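Local coordinates for protein probable mRNA-capping enzyme (Acanthamoeba polyphaga mimivirus, PDB 3BGY) that carries the RNA triphosphatase domain of a multifunctional capping enzyme, removing the terminal phosphate from the 5'-triphosphate end of mRNA before the guanosine cap is added, at residues F38-K43 with W140-K145; I188-V193 with Y209-E214; T13-N18 with T223-L228. One frame throughout, in Å; residues are numbered along the deposited sequence. Where two conformers were deposited one is given.

The chain illustrates how a closed antiparallel barrel and the helices packed on it are tied together by contacts of very different span. Interaction 3 opens first, at T13-N18, which leads into and includes the first residues of helix 17-32, and closes only at T223-L228 in the C-terminal helix 221-235; its loop of 204 residues encloses both other contacts. Within it, interaction 1 pairs strand 36-42 with strand 142-152 and closes before interaction 2 begins, so these two run in series and do not cross. Interaction 2 is the local hairpin of strands 186-196 and 208-215. Strand 208-215 lies beside strand 36-42, which completes the barrel, and L228 of interaction 3 packs on V40, F42 and L213.

Interaction 1 of 3, residues F38-K43 with W140-K145; sequences FEVSFK and WAITIK
A141 and K43 begin the pairing: A141 O takes the nearly straight (174°) bond from K43 N at 2.9 Å, while water 2 donates both to this oxygen and to K43 O. A141 is also the centre of an inverse gamma turn. I142 CG2, anti to the carbonyl carbon, sits over one face of the F42 ring, 3.8 Å from its centroid, a CH-pi contact displaced toward the rim. T143 makes an antiparallel hydrogen-bonded pair with S41, its N donating to S41 O and its O accepting from S41 N. Its side chain is crossed at about a right angle by K43, whose CE comes within 3.5 Å of T143 OG1. K43 NZ itself donates to S41 OG (2.8 Å) and to water 3, which also bonds T143 OG1. I144 returns to the V40 side: its CD1 lies 3.8 Å from V40 CG2, the two side chains pointing the same way, and its CG2 meets F38 CZ at 3.4 Å. K145 ends the ladder with two backbone bonds to E39. The chemistry is thus split between the sheet's faces. V40, F42 and I142 pack under helix 221-235, while I144, on the same apolar face, meets I137; E39, S41, T143 and K145 present a polar, watered face, consistent with the interior of a tunnel-type triphosphatase.

Interaction 2 of 3, residues I188-V193 with Y209-E214; sequences IDITDV and YELELE
D192 and Y209 lie side by side and point the same way, carboxylate and ring planes 64° apart, with D192 OD2 3.9 Å from Y209 CE1. Water 6, in the plane of the ring at its edge, joins the two ends by donating to D192 OD2 (2.7 Å) and bonding Y209 OH; D192 OD1 is held by S207. Farther along this face the aliphatic chains cross obliquely: I190 CD1 reaches L211 CB, and I188 CG2 meets L211 CD1, both at 3.8 Å. The V193 side chain crosses E210 obliquely, CG2 3.7 Å from OE1. The face of D189, T191, E210 and E212 is polar, and water 5 lies 2.6 Å from both T191 OG1 and E212 OE1. One E214 conformer crosses D189 at about a right angle, carboxylate planes 44° apart. D189 turns its carboxylate to R187 in a salt bridge and to S179, which probably offsets the nearby acids of E212 and E214. Four backbone bonds, two for each of the pairs D189-E212 and T191-E210, hold the hairpin. Strand 169-183 flanks it beyond I188-V193 and strand 36-42 beyond Y209-E214. Helix 47-60 covers I188 and I190, and helix 221-235 packs on I188, L211 and L213.

Interaction 3 of 3, residues T13-N18 with T223-L228; sequences TIFSEN and TLESEL
E225 reaches back from its helix to grip two successive amides, those of I14 and F15, with the single oxygen OE2. I14 N donates at 2.7 Å on the anti side, 28° out of the carboxylate plane and with a bent angle of 145° at the hydrogen; F15 N donates at 3.0 Å, straighter and nearly along the C-O axis of the acid. The two donors approach from opposite faces of that plane. E225 CG is anti to its backbone N (chi1 -162°) and the chain stays extended beyond it, which carries the carboxylate past I14 and F15 in the opposite direction to their side chains. Water 7 can donate to F15 O (3.1 Å) and to E225 OE2 (3.0 Å), which would give OE2 a third donor, though its acceptors outnumber its protons. Apolar contacts accompany the bonds: I14 CD1 meets L228 CB at 3.6 Å, and F15 CZ meets L228 CD1 at 3.7 Å, each pair crossing at about a right angle. At the next residue, N-cap S16, the side chain caps a backbone N at the start of helix 17-32 while S16 N is bonded by E19 OE1, the reciprocal pairing of a capping box. The arrangement is that of a helix side chain binding consecutive backbone amides of a distant segment; here it fastens the lead-in of helix 17-32 to the C-terminal helix 221-235, outside the tunnel barrel.

Interaction 1 of 3, residues F38-K43 with W140-K145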
# COMPACT_ATOMS: atom_id res chain seq x y z
N PHE A 38 -9.51 -3.15 1.54
CA PHE A 38 -10.30 -2.60 0.45
C PHE A 38 -9.69 -1.23 0.17
O PHE A 38 -9.66 -0.34 1.02
CB PHE A 38 -11.76 -2.49 0.90
CG PHE A 38 -12.71 -2.04 -0.18
CD1 PHE A 38 -12.82 -0.68 -0.51
CD2 PHE A 38 -13.53 -2.96 -0.82
CE1 PHE A 38 -13.73 -0.23 -1.47
CE2 PHE A 38 -14.47 -2.52 -1.80
CZ PHE A 38 -14.56 -1.15 -2.12
N GLU A 39 -9.36 -1.02 -1.11
CA GLU A 39 -8.66 0.18 -1.52
C GLU A 39 -9.17 0.73 -2.85
O GLU A 39 -9.47 -0.06 -3.75
CB GLU A 39 -7.18 -0.25 -1.68
CG GLU A 39 -6.21 0.64 -2.41
CD GLU A 39 -4.81 0.03 -2.51
OE1 GLU A 39 -4.17 -0.18 -1.47
OE2 GLU A 39 -4.35 -0.23 -3.65
N VAL A 40 -9.30 2.05 -2.93
CA VAL A 40 -9.65 2.68 -4.22
C VAL A 40 -8.37 3.41 -4.61
O VAL A 40 -7.93 4.31 -3.91
CB VAL A 40 -10.82 3.64 -4.14
CG1 VAL A 40 -11.15 4.16 -5.55
CG2 VAL A 40 -12.05 2.93 -3.58
N SER A 41 -7.79 3.02 -5.75
CA SER A 41 -6.53 3.61 -6.23
C SER A 41 -6.83 4.63 -7.33
O SER A 41 -7.51 4.31 -8.30
CB SER A 41 -5.60 2.49 -6.75
OG SER A 41 -4.44 3.02 -7.38
N PHE A 42 -6.36 5.86 -7.13
CA PHE A 42 -6.56 6.94 -8.10
C PHE A 42 -5.40 6.97 -9.05
O PHE A 42 -4.26 6.95 -8.63
CB PHE A 42 -6.72 8.29 -7.40
CG PHE A 42 -7.98 8.43 -6.63
CD1 PHE A 42 -8.14 7.80 -5.38
CD2 PHE A 42 -9.06 9.17 -7.16
CE1 PHE A 42 -9.37 7.89 -4.66
CE2 PHE A 42 -10.31 9.27 -6.43
CZ PHE A 42 -10.44 8.62 -5.19
N LYS A 43 -5.70 6.94 -10.35
CA LYS A 43 -4.64 6.92 -11.36
C LYS A 43 -4.26 8.32 -11.86
O LYS A 43 -4.93 9.29 -11.55
CB LYS A 43 -5.03 6.01 -12.54
CG LYS A 43 -5.49 4.59 -12.13
CD LYS A 43 -4.43 3.86 -11.30
CE LYS A 43 -4.90 2.50 -10.83
NZ LYS A 43 -3.94 1.88 -9.88
N TRP A 140 -13.91 6.79 -15.23
CA TRP A 140 -13.32 7.45 -14.05
C TRP A 140 -11.97 6.77 -13.85
O TRP A 140 -11.87 5.54 -13.88
CB TRP A 140 -14.18 7.30 -12.80
CG TRP A 140 -15.49 8.01 -12.92
CD1 TRP A 140 -16.62 7.53 -13.51
CD2 TRP A 140 -15.81 9.31 -12.44
NE1 TRP A 140 -17.63 8.44 -13.42
CE2 TRP A 140 -17.17 9.55 -12.77
CE3 TRP A 140 -15.09 10.31 -11.75
CZ2 TRP A 140 -17.84 10.75 -12.43
CZ3 TRP A 140 -15.75 11.52 -11.41
CH2 TRP A 140 -17.12 11.71 -11.75
N ALA A 141 -10.94 7.57 -13.62
CA ALA A 141 -9.59 7.05 -13.48
C ALA A 141 -9.26 6.45 -12.10
O ALA A 141 -8.39 6.95 -11.36
CB ALA A 141 -8.58 8.16 -13.85
N ILE A 142 -9.99 5.39 -11.76
CA ILE A 142 -9.79 4.66 -10.49
C ILE A 142 -9.98 3.19 -10.64
O ILE A 142 -10.62 2.72 -11.61
CB ILE A 142 -10.81 5.06 -9.37
CG1 ILE A 142 -12.25 5.11 -9.88
CG2 ILE A 142 -10.40 6.32 -8.72
CD1 ILE A 142 -13.30 5.21 -8.79
N THR A 143 -9.36 2.44 -9.73
CA THR A 143 -9.56 1.01 -9.67
C THR A 143 -10.00 0.70 -8.26
O THR A 143 -9.66 1.43 -7.34
CB THR A 143 -8.33 0.15 -10.06
OG1 THR A 143 -7.22 0.42 -9.20
CG2 THR A 143 -7.94 0.39 -11.50
N ILE A 144 -10.84 -0.32 -8.09
CA ILE A 144 -11.29 -0.71 -6.75
C ILE A 144 -10.64 -2.08 -6.56
O ILE A 144 -10.78 -2.96 -7.40
CB ILE A 144 -12.84 -0.90 -6.68
CG1 ILE A 144 -13.62 0.22 -7.39
CG2 ILE A 144 -13.27 -1.07 -5.25
CD1 ILE A 144 -13.64 1.55 -6.73
N LYS A 145 -9.97 -2.29 -5.43
CA LYS A 145 -9.27 -3.55 -5.21
C LYS A 145 -9.48 -4.08 -3.83
O LYS A 145 -9.53 -3.31 -2.87
CB LYS A 145 -7.75 -3.32 -5.41
CG LYS A 145 -6.80 -4.53 -5.34
CD LYS A 145 -5.34 -4.07 -5.26
CE LYS A 145 -4.35 -5.22 -5.40
NZ LYS A 145 -2.93 -4.78 -5.15
O HOH W 1 -7.33 -0.30 -6.17
O HOH W 2 -7.45 9.67 -10.71
O HOH W 3 -4.96 -0.90 -9.86

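Interaction 2 of 3, residues I188-V193 with Y209-E214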
# COMPACT_ATOMS: atom_id res chain seq x y z
N ILE A 188 -6.99 8.49 3.79
CA ILE A 188 -6.42 8.88 2.50
C ILE A 188 -4.90 8.70 2.62
O ILE A 188 -4.32 9.24 3.54
CB ILE A 188 -6.73 10.37 2.17
CG1 ILE A 188 -8.22 10.56 1.82
CG2 ILE A 188 -5.84 10.88 0.98
CD1 ILE A 188 -8.63 10.09 0.41
N ASP A 189 -4.30 7.91 1.73
CA ASP A 189 -2.84 7.72 1.72
C ASP A 189 -2.31 8.33 0.44
O ASP A 189 -2.82 8.03 -0.64
CB ASP A 189 -2.44 6.24 1.69
CG ASP A 189 -2.76 5.51 2.98
OD1 ASP A 189 -2.95 6.17 4.03
OD2 ASP A 189 -2.77 4.27 2.92
N ILE A 190 -1.32 9.21 0.55
CA ILE A 190 -0.71 9.82 -0.64
C ILE A 190 0.77 9.56 -0.47
O ILE A 190 1.37 9.95 0.54
CB ILE A 190 -1.09 11.33 -0.82
CG1 ILE A 190 -0.45 11.93 -2.07
CG2 ILE A 190 -0.67 12.16 0.34
CD1 ILE A 190 -1.10 11.62 -3.35
N THR A 191 1.38 9.02 -1.52
CA THR A 191 2.77 8.58 -1.39
C THR A 191 3.68 8.96 -2.54
O THR A 191 3.28 8.90 -3.70
CB THR A 191 2.79 7.03 -1.27
OG1 THR A 191 1.85 6.59 -0.28
CG2 THR A 191 4.15 6.51 -0.84
N ASP A 192 4.90 9.39 -2.19
CA ASP A 192 5.96 9.70 -3.16
C ASP A 192 6.74 8.37 -3.13
O ASP A 192 7.30 7.99 -2.09
CB ASP A 192 6.79 10.87 -2.61
CG ASP A 192 8.10 11.10 -3.36
OD1 ASP A 192 8.69 10.15 -3.91
OD2 ASP A 192 8.58 12.25 -3.36
N VAL A 193 6.76 7.65 -4.26
CA VAL A 193 7.40 6.32 -4.28
C VAL A 193 8.57 6.25 -5.25
O VAL A 193 8.44 6.62 -6.42
CB VAL A 193 6.37 5.21 -4.74
CG1 VAL A 193 6.99 3.80 -4.70
CG2 VAL A 193 5.09 5.24 -3.96
N TYR A 209 3.94 8.90 -8.06
CA TYR A 209 3.01 9.33 -7.00
C TYR A 209 1.76 8.49 -6.99
O TYR A 209 1.21 8.18 -8.03
CB TYR A 209 2.71 10.85 -7.18
CG TYR A 209 3.97 11.69 -7.26
CD1 TYR A 209 4.64 12.09 -6.09
CD2 TYR A 209 4.56 11.99 -8.50
CE1 TYR A 209 5.87 12.76 -6.15
CE2 TYR A 209 5.81 12.65 -8.58
CZ TYR A 209 6.45 13.03 -7.40
OH TYR A 209 7.66 13.67 -7.47
N GLU A 210 1.36 8.06 -5.79
CA GLU A 210 0.22 7.16 -5.61
C GLU A 210 -0.77 7.73 -4.61
O GLU A 210 -0.37 8.22 -3.57
CB GLU A 210 0.73 5.78 -5.16
CG GLU A 210 1.53 5.09 -6.29
CD GLU A 210 2.16 3.76 -5.95
OE1 GLU A 210 2.02 3.28 -4.80
OE2 GLU A 210 2.82 3.20 -6.86
N LEU A 211 -2.06 7.62 -4.93
CA LEU A 211 -3.13 8.14 -4.07
C LEU A 211 -4.17 7.06 -3.89
O LEU A 211 -4.65 6.47 -4.87
CB LEU A 211 -3.82 9.36 -4.70
CG LEU A 211 -5.09 9.92 -4.02
CD1 LEU A 211 -4.78 10.50 -2.64
CD2 LEU A 211 -5.71 11.01 -4.90
N GLU A 212 -4.51 6.77 -2.64
CA GLU A 212 -5.53 5.76 -2.40
C GLU A 212 -6.44 6.14 -1.27
O GLU A 212 -6.07 6.90 -0.40
CB GLU A 212 -4.93 4.42 -1.95
CG GLU A 212 -4.00 3.71 -2.90
CD GLU A 212 -2.54 4.01 -2.60
OE1 GLU A 212 -2.18 4.22 -1.42
OE2 GLU A 212 -1.76 4.02 -3.56
N LEU A 213 -7.69 5.66 -1.33
CA LEU A 213 -8.64 5.82 -0.23
C LEU A 213 -8.79 4.39 0.29
O LEU A 213 -9.36 3.53 -0.41
CB LEU A 213 -10.00 6.38 -0.70
CG LEU A 213 -11.09 6.36 0.40
CD1 LEU A 213 -10.78 7.40 1.47
CD2 LEU A 213 -12.46 6.58 -0.18
N GLU A 214 -8.26 4.11 1.48
CA GLU A 214 -8.34 2.77 2.07
C GLU A 214 -9.34 2.73 3.22
O GLU A 214 -9.37 3.64 4.05
CB GLU A 214 -6.96 2.31 2.59
CG GLU A 214 -5.80 2.60 1.65
CD GLU A 214 -4.75 1.50 1.61
OE1 GLU A 214 -4.58 0.76 2.60
OE2 GLU A 214 -4.08 1.40 0.56
O HOH W 4 -1.92 2.61 0.98
O HOH W 5 -0.50 6.20 -1.35
O HOH W 6 8.89 14.17 -5.28

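Interaction 3 of 3, residues T13-N18 with T223-L228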
# COMPACT_ATOMS: atom_id res chain seq x y z
N THR A 13 -23.07 10.48 -10.58
CA THR A 13 -22.76 9.15 -10.05
C THR A 13 -21.49 8.66 -10.71
O THR A 13 -21.23 8.94 -11.88
CB THR A 13 -23.90 8.11 -10.31
OG1 THR A 13 -24.17 8.01 -11.71
CG2 THR A 13 -25.17 8.48 -9.56
N ILE A 14 -20.69 7.93 -9.95
CA ILE A 14 -19.42 7.37 -10.42
C ILE A 14 -19.59 5.97 -10.96
O ILE A 14 -19.05 5.64 -12.01
CB ILE A 14 -18.34 7.35 -9.27
CG1 ILE A 14 -17.99 8.78 -8.87
CG2 ILE A 14 -17.04 6.63 -9.72
CD1 ILE A 14 -17.06 8.87 -7.68
N PHE A 15 -20.38 5.16 -10.26
CA PHE A 15 -20.55 3.76 -10.62
C PHE A 15 -21.76 3.47 -11.49
O PHE A 15 -22.84 4.02 -11.27
CB PHE A 15 -20.67 2.88 -9.36
CG PHE A 15 -19.57 3.09 -8.36
CD1 PHE A 15 -18.22 3.07 -8.76
CD2 PHE A 15 -19.87 3.32 -7.00
CE1 PHE A 15 -17.19 3.29 -7.82
CE2 PHE A 15 -18.84 3.54 -6.06
CZ PHE A 15 -17.51 3.51 -6.48
N SER A 16 -21.57 2.54 -12.43
CA SER A 16 -22.67 2.06 -13.27
C SER A 16 -23.46 1.10 -12.36
O SER A 16 -22.97 0.71 -11.29
CB SER A 16 -22.12 1.27 -14.45
OG SER A 16 -21.44 0.12 -14.00
N GLU A 17 -24.63 0.65 -12.80
CA GLU A 17 -25.42 -0.27 -12.00
C GLU A 17 -24.66 -1.58 -11.71
O GLU A 17 -24.65 -2.05 -10.56
CB GLU A 17 -26.77 -0.56 -12.67
CG GLU A 17 -27.64 -1.53 -11.87
CD GLU A 17 -28.95 -1.87 -12.54
OE1 GLU A 17 -29.14 -1.51 -13.72
OE2 GLU A 17 -29.81 -2.48 -11.87
N ASN A 18 -23.96 -2.11 -12.72
CA ASN A 18 -23.23 -3.34 -12.51
C ASN A 18 -22.03 -3.15 -11.58
O ASN A 18 -21.77 -4.02 -10.75
CB ASN A 18 -22.77 -3.98 -13.81
CG ASN A 18 -22.23 -5.39 -13.58
OD1 ASN A 18 -22.90 -6.23 -12.96
ND2 ASN A 18 -21.01 -5.64 -14.04
N THR A 223 -21.88 6.09 0.70
CA THR A 223 -20.90 6.90 1.47
C THR A 223 -19.54 6.88 0.73
O THR A 223 -18.86 7.93 0.60
CB THR A 223 -20.77 6.32 2.88
OG1 THR A 223 -22.06 6.26 3.46
CG2 THR A 223 -19.88 7.17 3.77
N LEU A 224 -19.15 5.71 0.20
CA LEU A 224 -17.90 5.57 -0.55
C LEU A 224 -17.92 6.45 -1.79
O LEU A 224 -16.96 7.18 -2.04
CB LEU A 224 -17.66 4.12 -0.96
CG LEU A 224 -16.45 3.80 -1.86
CD1 LEU A 224 -15.16 4.04 -1.10
CD2 LEU A 224 -16.52 2.39 -2.36
N GLU A 225 -19.06 6.46 -2.50
CA GLU A 225 -19.18 7.25 -3.73
C GLU A 225 -19.06 8.73 -3.40
O GLU A 225 -18.35 9.45 -4.10
CB GLU A 225 -20.52 6.95 -4.44
CG GLU A 225 -20.57 7.36 -5.89
CD GLU A 225 -21.74 6.73 -6.65
OE1 GLU A 225 -22.77 6.40 -6.03
OE2 GLU A 225 -21.61 6.54 -7.87
N SER A 226 -19.67 9.17 -2.29
CA SER A 226 -19.58 10.58 -1.86
C SER A 226 -18.14 10.94 -1.51
O SER A 226 -17.66 12.01 -1.86
CB SER A 226 -20.45 10.84 -0.64
OG SER A 226 -21.81 10.74 -0.98
N GLU A 227 -17.44 10.01 -0.86
CA GLU A 227 -16.03 10.26 -0.50
C GLU A 227 -15.14 10.30 -1.74
O GLU A 227 -14.26 11.16 -1.84
CB GLU A 227 -15.52 9.22 0.51
CG GLU A 227 -16.07 9.47 1.90
CD GLU A 227 -15.52 8.54 2.97
OE1 GLU A 227 -14.56 7.79 2.71
OE2 GLU A 227 -16.09 8.56 4.09
N LEU A 228 -15.43 9.46 -2.73
CA LEU A 228 -14.62 9.46 -3.95
C LEU A 228 -14.87 10.74 -4.75
O LEU A 228 -13.94 11.26 -5.36
CB LEU A 228 -14.90 8.23 -4.81
CG LEU A 228 -14.55 6.88 -4.18
CD1 LEU A 228 -14.86 5.77 -5.14
CD2 LEU A 228 -13.11 6.86 -3.76
O HOH W 7 -23.90 4.66 -8.39